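Local coordinates for protein MHC class I antigen (Ctenopharyngodon idella, PDB 5H5Z) that presents peptides at the cell surface as the heavy chain of a class I histocompatibility complex with beta-2-microglobulin, at the interface of chains A and B. Sequence-based numbering; all coordinates share one arbitrary frame. Chains: chain A, MHC class I antigen; chain B, Beta-2-microglobulin.

Contact 1: the interface of chains A and B. Residues chain A 8-9, 94-95, 111; chain B 57-58, 61.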
loop_
_atom_site.group_PDB
_atom_site.type_symbol
_atom_site.label_atom_id
_atom_site.label_comp_id
_atom_site.label_asym_id
_atom_site.label_seq_id
_atom_site.Cartn_x
_atom_site.Cartn_y
_atom_site.Cartn_z
ATOM N N VAL A 8 -9.454 -4.339 -5.340
ATOM C CA VAL A 8 -8.447 -4.280 -6.403
ATOM C C VAL A 8 -8.237 -5.684 -6.970
ATOM O O VAL A 8 -7.867 -6.605 -6.240
ATOM C CB VAL A 8 -7.116 -3.613 -5.948
ATOM C CG1 VAL A 8 -7.331 -2.134 -5.639
ATOM C CG2 VAL A 8 -6.497 -4.333 -4.760
ATOM N N TYR A 9 -8.536 -5.852 -8.257
ATOM C CA TYR A 9 -8.379 -7.142 -8.929
ATOM C C TYR A 9 -7.168 -7.095 -9.856
ATOM O O TYR A 9 -7.014 -6.141 -10.627
ATOM C CB TYR A 9 -9.584 -7.471 -9.810
ATOM C CG TYR A 9 -10.949 -7.596 -9.148
ATOM C CD1 TYR A 9 -11.101 -7.624 -7.755
ATOM C CD2 TYR A 9 -12.091 -7.707 -9.938
ATOM C CE1 TYR A 9 -12.362 -7.742 -7.178
ATOM C CE2 TYR A 9 -13.352 -7.838 -9.372
ATOM C CZ TYR A 9 -13.479 -7.851 -7.997
ATOM O OH TYR A 9 -14.736 -7.967 -7.456
ATOM N N ASN A 94 -8.629 -4.054 -12.326
ATOM C CA ASN A 94 -9.858 -3.358 -11.989
ATOM C C ASN A 94 -9.717 -2.863 -10.554
ATOM O O ASN A 94 -9.306 -3.615 -9.665
ATOM C CB ASN A 94 -11.045 -4.321 -12.135
ATOM C CG ASN A 94 -12.399 -3.686 -11.817
ATOM O OD1 ASN A 94 -12.634 -2.491 -12.024
ATOM N ND2 ASN A 94 -13.317 -4.517 -11.357
ATOM N N MET A 95 -10.008 -1.587 -10.339
ATOM C CA MET A 95 -10.200 -1.085 -8.985
ATOM C C MET A 95 -11.531 -0.347 -8.913
ATOM O O MET A 95 -11.897 0.400 -9.823
ATOM C CB MET A 95 -9.035 -0.195 -8.527
ATOM C CG MET A 95 -8.852 1.078 -9.338
ATOM S SD MET A 95 -7.326 1.943 -8.940
ATOM C CE MET A 95 -7.573 2.279 -7.195
ATOM N N GLN A 111 -12.849 1.626 -12.337
ATOM C CA GLN A 111 -11.775 1.832 -13.326
ATOM C C GLN A 111 -11.107 0.527 -13.740
ATOM O O GLN A 111 -10.974 -0.397 -12.934
ATOM C CB GLN A 111 -10.704 2.774 -12.760
ATOM C CG GLN A 111 -11.208 4.163 -12.394
ATOM C CD GLN A 111 -10.291 4.893 -11.428
ATOM O OE1 GLN A 111 -9.224 4.403 -11.068
ATOM N NE2 GLN A 111 -10.712 6.074 -11.002
ATOM N N PHE B 57 -2.311 -2.742 -5.525
ATOM C CA PHE B 57 -1.823 -1.606 -6.294
ATOM C C PHE B 57 -2.576 -0.348 -5.903
ATOM O O PHE B 57 -3.672 -0.414 -5.324
ATOM C CB PHE B 57 -1.910 -1.872 -7.811
ATOM C CG PHE B 57 -3.283 -2.255 -8.295
ATOM C CD1 PHE B 57 -4.203 -1.280 -8.661
ATOM C CD2 PHE B 57 -3.644 -3.597 -8.423
ATOM C CE1 PHE B 57 -5.473 -1.629 -9.112
ATOM C CE2 PHE B 57 -4.906 -3.954 -8.882
ATOM C CZ PHE B 57 -5.820 -2.970 -9.230
ATOM N N GLU B 58 -1.969 0.794 -6.201
ATOM C CA GLU B 58 -2.533 2.090 -5.858
ATOM C C GLU B 58 -3.192 2.716 -7.076
ATOM O O GLU B 58 -3.175 2.136 -8.166
ATOM C CB GLU B 58 -1.426 3.010 -5.331
ATOM C CG GLU B 58 -0.875 2.599 -3.974
ATOM C CD GLU B 58 0.324 3.424 -3.553
ATOM O OE1 GLU B 58 1.342 3.426 -4.278
ATOM O OE2 GLU B 58 0.251 4.065 -2.485
ATOM N N TRP B 61 -2.154 2.504 -10.826
ATOM C CA TRP B 61 -2.066 1.084 -11.214
ATOM C C TRP B 61 -0.783 0.345 -10.825
ATOM O O TRP B 61 -0.705 -0.875 -10.975
ATOM C CB TRP B 61 -2.321 0.897 -12.718
ATOM C CG TRP B 61 -3.583 1.525 -13.200
ATOM C CD1 TRP B 61 -3.708 2.652 -13.960
ATOM C CD2 TRP B 61 -4.907 1.064 -12.941
ATOM N NE1 TRP B 61 -5.038 2.914 -14.204
ATOM C CE2 TRP B 61 -5.797 1.958 -13.580
ATOM C CE3 TRP B 61 -5.431 -0.024 -12.231
ATOM C CZ2 TRP B 61 -7.182 1.792 -13.542
ATOM C CZ3 TRP B 61 -6.809 -0.185 -12.189
ATOM C CH2 TRP B 61 -7.666 0.720 -12.841
#
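The backbone carbonyl oxygen of A:Gln111 meets the rim of the B:Trp61 indole in the plane of the ring, its O 3.5 Å from B:Trp61 CH2. The A:Tyr9 carbonyl carbon lies in plane at the edge of B:Phe57, and its oxygen A:Tyr9 O comes within 3.5 Å of B:Phe57 CE2; A:Asn94 O lies 3.6 Å from the ring tip B:Phe57 CZ. The two aromatic rings of beta-2-microglobulin thus press their rims against the backbone of the heavy-chain sheet while their faces take up side chains. A:Val8 lies over one face of B:Phe57, toward the rim, and its CB comes within 3.6 Å of B:Phe57 CZ; the two side chains run past each other in opposite directions. With CG between its own backbone N and carbonyl carbon (chi1 55°), B:Phe57 points its ring into the sheet, CZ foremost. A:Met95 threads between the rings: its CB lies near B:Phe57 CE1, off the ring plane, while A:Met95 CG packs 3.7 Å from B:Trp61 CH2 and the thioether SD lies above the outer part of the indole face. Beyond the methionine, A:Gln111 CB adds an apolar contact of 3.7 Å to B:Trp61 CH2, and the side-chain amide of A:Gln111 is turned 66° from the indole. The heavy-chain residues come from strands 3-13, 90-100 and 106-114 of the sheet that floors the class I peptide groove; B:Phe57 ends the short strand 56-57 and B:Trp61 follows in a loop beneath that floor.

Contact 2: the interface of chains A and B. Residues chain A 227-229, 235; chain B 9, 11, 25, 27.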
loop_
_atom_site.group_PDB
_atom_site.type_symbol
_atom_site.label_atom_id
_atom_site.label_comp_id
_atom_site.label_asym_id
_atom_site.label_seq_id
_atom_site.Cartn_x
_atom_site.Cartn_y
_atom_site.Cartn_z
ATOM N N LEU A 227 5.823 5.987 5.316
ATOM C CA LEU A 227 6.126 4.582 5.057
ATOM C C LEU A 227 5.277 3.661 5.912
ATOM O O LEU A 227 5.008 3.974 7.073
ATOM C CB LEU A 227 7.598 4.283 5.328
ATOM C CG LEU A 227 8.672 4.960 4.478
ATOM C CD1 LEU A 227 10.039 4.709 5.093
ATOM C CD2 LEU A 227 8.633 4.477 3.033
ATOM N N PRO A 228 4.866 2.509 5.348
ATOM C CA PRO A 228 4.077 1.566 6.127
ATOM C C PRO A 228 4.931 0.694 7.038
ATOM O O PRO A 228 6.019 0.246 6.651
ATOM C CB PRO A 228 3.421 0.698 5.052
ATOM C CG PRO A 228 4.411 0.696 3.935
ATOM C CD PRO A 228 5.036 2.065 3.948
ATOM N N ASN A 229 4.440 0.456 8.247
ATOM C CA ASN A 229 4.991 -0.606 9.072
ATOM C C ASN A 229 4.328 -1.937 8.705
ATOM O O ASN A 229 3.449 -1.981 7.839
ATOM C CB ASN A 229 4.837 -0.277 10.558
ATOM C CG ASN A 229 5.862 0.737 11.037
ATOM O OD1 ASN A 229 6.997 0.770 10.543
ATOM N ND2 ASN A 229 5.474 1.569 11.999
ATOM N N GLN A 235 5.127 5.050 9.698
ATOM C CA GLN A 235 6.284 5.790 10.193
ATOM C C GLN A 235 6.693 6.863 9.194
ATOM O O GLN A 235 6.310 6.811 8.022
ATOM C CB GLN A 235 7.449 4.845 10.510
ATOM C CG GLN A 235 8.072 4.140 9.316
ATOM C CD GLN A 235 9.412 3.529 9.666
ATOM O OE1 GLN A 235 10.456 4.129 9.422
ATOM N NE2 GLN A 235 9.389 2.349 10.275
ATOM N N GLN B 9 12.706 0.433 -0.552
ATOM C CA GLN B 9 13.034 1.138 0.676
ATOM C C GLN B 9 13.136 0.147 1.819
ATOM O O GLN B 9 12.206 -0.634 2.071
ATOM C CB GLN B 9 12.006 2.234 0.967
ATOM C CG GLN B 9 12.006 3.346 -0.073
ATOM C CD GLN B 9 10.898 4.356 0.133
ATOM O OE1 GLN B 9 11.128 5.455 0.640
ATOM N NE2 GLN B 9 9.690 3.992 -0.260
ATOM N N TYR B 11 14.058 -0.391 5.879
ATOM C CA TYR B 11 14.028 0.319 7.153
ATOM C C TYR B 11 13.555 -0.609 8.262
ATOM O O TYR B 11 13.112 -1.730 8.008
ATOM C CB TYR B 11 13.120 1.560 7.062
ATOM C CG TYR B 11 11.735 1.296 6.498
ATOM C CD1 TYR B 11 11.525 1.207 5.122
ATOM C CD2 TYR B 11 10.630 1.154 7.345
ATOM C CE1 TYR B 11 10.261 0.966 4.603
ATOM C CE2 TYR B 11 9.357 0.921 6.837
ATOM C CZ TYR B 11 9.179 0.826 5.464
ATOM O OH TYR B 11 7.933 0.594 4.934
ATOM N N ILE B 25 11.973 -4.167 7.537
ATOM C CA ILE B 25 10.928 -3.955 6.543
ATOM C C ILE B 25 11.520 -3.542 5.203
ATOM O O ILE B 25 12.384 -2.651 5.131
ATOM C CB ILE B 25 9.918 -2.879 7.013
ATOM C CG1 ILE B 25 9.291 -3.276 8.360
ATOM C CG2 ILE B 25 8.862 -2.628 5.942
ATOM C CD1 ILE B 25 8.579 -2.149 9.081
ATOM N N TYR B 27 9.933 -2.186 1.735
ATOM C CA TYR B 27 8.772 -1.700 0.996
ATOM C C TYR B 27 9.135 -1.531 -0.469
ATOM O O TYR B 27 10.004 -0.721 -0.821
ATOM C CB TYR B 27 8.290 -0.371 1.576
ATOM C CG TYR B 27 7.035 0.192 0.937
ATOM C CD1 TYR B 27 5.884 -0.592 0.781
ATOM C CD2 TYR B 27 6.981 1.521 0.529
ATOM C CE1 TYR B 27 4.737 -0.066 0.207
ATOM C CE2 TYR B 27 5.839 2.059 -0.037
ATOM C CZ TYR B 27 4.722 1.262 -0.199
ATOM O OH TYR B 27 3.592 1.802 -0.764
#
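A:Leu227 lies against B:Tyr11 where two immunoglobulin C1-set domains meet, the membrane-proximal domain of the heavy chain and beta-2-microglobulin. Its CB packs 3.7 Å from the phenol oxygen B:Tyr11 OH. At CG the chain forks: A:Leu227 CD1 sits over the centre of the B:Tyr11 face, 3.8 Å from CE1, while A:Leu227 CD2 turns to the side-chain amide of B:Gln9, 3.5 Å from NE2. On the other face of the tyrosine ring lies CB of B:Ile25, from its own chain, so the ring is sandwiched between aliphatic groups. The B:Tyr11 hydroxyl donates a hydrogen bond of 2.6 Å from OH to the backbone carbonyl A:Pro228 O, arriving in the carbonyl plane on a lone pair. The pyrrolidine of A:Pro228 crosses B:Tyr27 at about a right angle and rests CG on its face, 3.7 Å from CD1. The amide of A:Gln235 stands obliquely above the CD2 flank of B:Tyr11, NE2 3.4 Å from CD2, its plane 66° from the ring. That amide is held in turn by a nearly straight bond (168° at H) from A:Gln235 NE2 to A:Asn229 OD1, 2.9 Å long. The A:Asn229 oxygen also touches the terminal methyl CD1 of B:Ile25.

Contact 3: the interface of chains A and B. Residues chain A 6, 95, 109; chain B 59.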
loop_
_atom_site.group_PDB
_atom_site.type_symbol
_atom_site.label_atom_id
_atom_site.label_comp_id
_atom_site.label_asym_id
_atom_site.label_seq_id
_atom_site.Cartn_x
_atom_site.Cartn_y
_atom_site.Cartn_z
ATOM N N LYS A 6 -12.825 -0.650 -0.795
ATOM C CA LYS A 6 -12.210 -0.753 -2.122
ATOM C C LYS A 6 -11.829 -2.184 -2.462
ATOM O O LYS A 6 -11.389 -2.954 -1.599
ATOM C CB LYS A 6 -10.944 0.115 -2.221
ATOM C CG LYS A 6 -11.137 1.593 -1.931
ATOM C CD LYS A 6 -9.793 2.299 -1.885
ATOM C CE LYS A 6 -9.931 3.782 -1.594
ATOM N NZ LYS A 6 -8.572 4.390 -1.504
ATOM N N MET A 95 -10.008 -1.587 -10.339
ATOM C CA MET A 95 -10.200 -1.085 -8.985
ATOM C C MET A 95 -11.531 -0.347 -8.913
ATOM O O MET A 95 -11.897 0.400 -9.823
ATOM C CB MET A 95 -9.035 -0.195 -8.527
ATOM C CG MET A 95 -8.852 1.078 -9.338
ATOM S SD MET A 95 -7.326 1.943 -8.940
ATOM C CE MET A 95 -7.573 2.279 -7.195
ATOM N N PHE A 109 -15.896 5.174 -7.388
ATOM C CA PHE A 109 -15.153 5.090 -8.648
ATOM C C PHE A 109 -15.160 3.659 -9.180
ATOM O O PHE A 109 -15.359 2.709 -8.419
ATOM C CB PHE A 109 -13.707 5.566 -8.447
ATOM C CG PHE A 109 -12.918 4.710 -7.500
ATOM C CD1 PHE A 109 -13.026 4.893 -6.121
ATOM C CD2 PHE A 109 -12.066 3.718 -7.980
ATOM C CE1 PHE A 109 -12.305 4.100 -5.241
ATOM C CE2 PHE A 109 -11.338 2.924 -7.104
ATOM C CZ PHE A 109 -11.458 3.116 -5.734
ATOM N N LYS B 59 -3.788 3.890 -6.883
ATOM C CA LYS B 59 -4.229 4.715 -7.998
ATOM C C LYS B 59 -3.013 5.002 -8.875
ATOM O O LYS B 59 -1.925 5.291 -8.369
ATOM C CB LYS B 59 -4.901 5.998 -7.498
ATOM C CG LYS B 59 -6.328 5.760 -7.010
ATOM C CD LYS B 59 -6.801 6.811 -6.011
ATOM C CE LYS B 59 -7.942 6.279 -5.141
ATOM N NZ LYS B 59 -9.243 6.133 -5.863
#
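B:Lys59 has an extended loop backbone (phi -58°, psi 135°) and reaches from beta-2-microglobulin toward A:Phe109, whose side chain comes from a strand to meet it from the opposite direction. The lysine is poorly ordered, so its details are less certain than those of its neighbours. As modelled, the chain runs out past the methionine and bends at its last torsion (chi4 -72°), which brings the amino group over the centre of the A:Phe109 ring. B:Lys59 NZ lies 3.8 Å from the centroid of that A:Phe109 ring, a cation-pi contact, with ring atoms A:Phe109 CE1 and CZ each 3.7 Å from B:Lys59 NZ. Nearer its root the lysine is apolar: B:Lys59 CG packs 3.7 Å from the terminal methyl CE of A:Met95, the two chains crossing at about a right angle. The bend of A:Met95 at chi3 turns that methyl toward the lysine stem. A:Lys6, extended beyond CG, comes across the far part of the chain, its NZ 4.1 Å from B:Lys59 CE. The amino nitrogens A:Lys6 NZ and B:Lys59 NZ are 4.7 Å apart; two positive charges this close would probably disfavour each other, and the aromatic face may partly offset that cost for B:Lys59. A:Lys6, A:Met95 and A:Phe109 stand on strands 3-13, 90-100 and 106-114, on the side of the groove-floor sheet turned toward beta-2-microglobulin, and B:Lys59 lies in the loop that follows strand 56-57.

Contacts 1 and 3 are neighbours, the centres of their C-alpha atoms about 5 Å apart. They share A:Met95 and draw on the same heavy-chain strands, 3-13, 90-100 and 106-114, and on one stretch of beta-2-microglobulin. Contact 2 lies about 22 Å from contact 1 and 23 Å from contact 3, between strands of the two immunoglobulin domains. Beta-2-microglobulin thus touches the heavy chain both under the peptide-binding platform and beside its C1-set domain. This bridging probably fixes how the domains are set, and could let the light chain influence the groove floor from below.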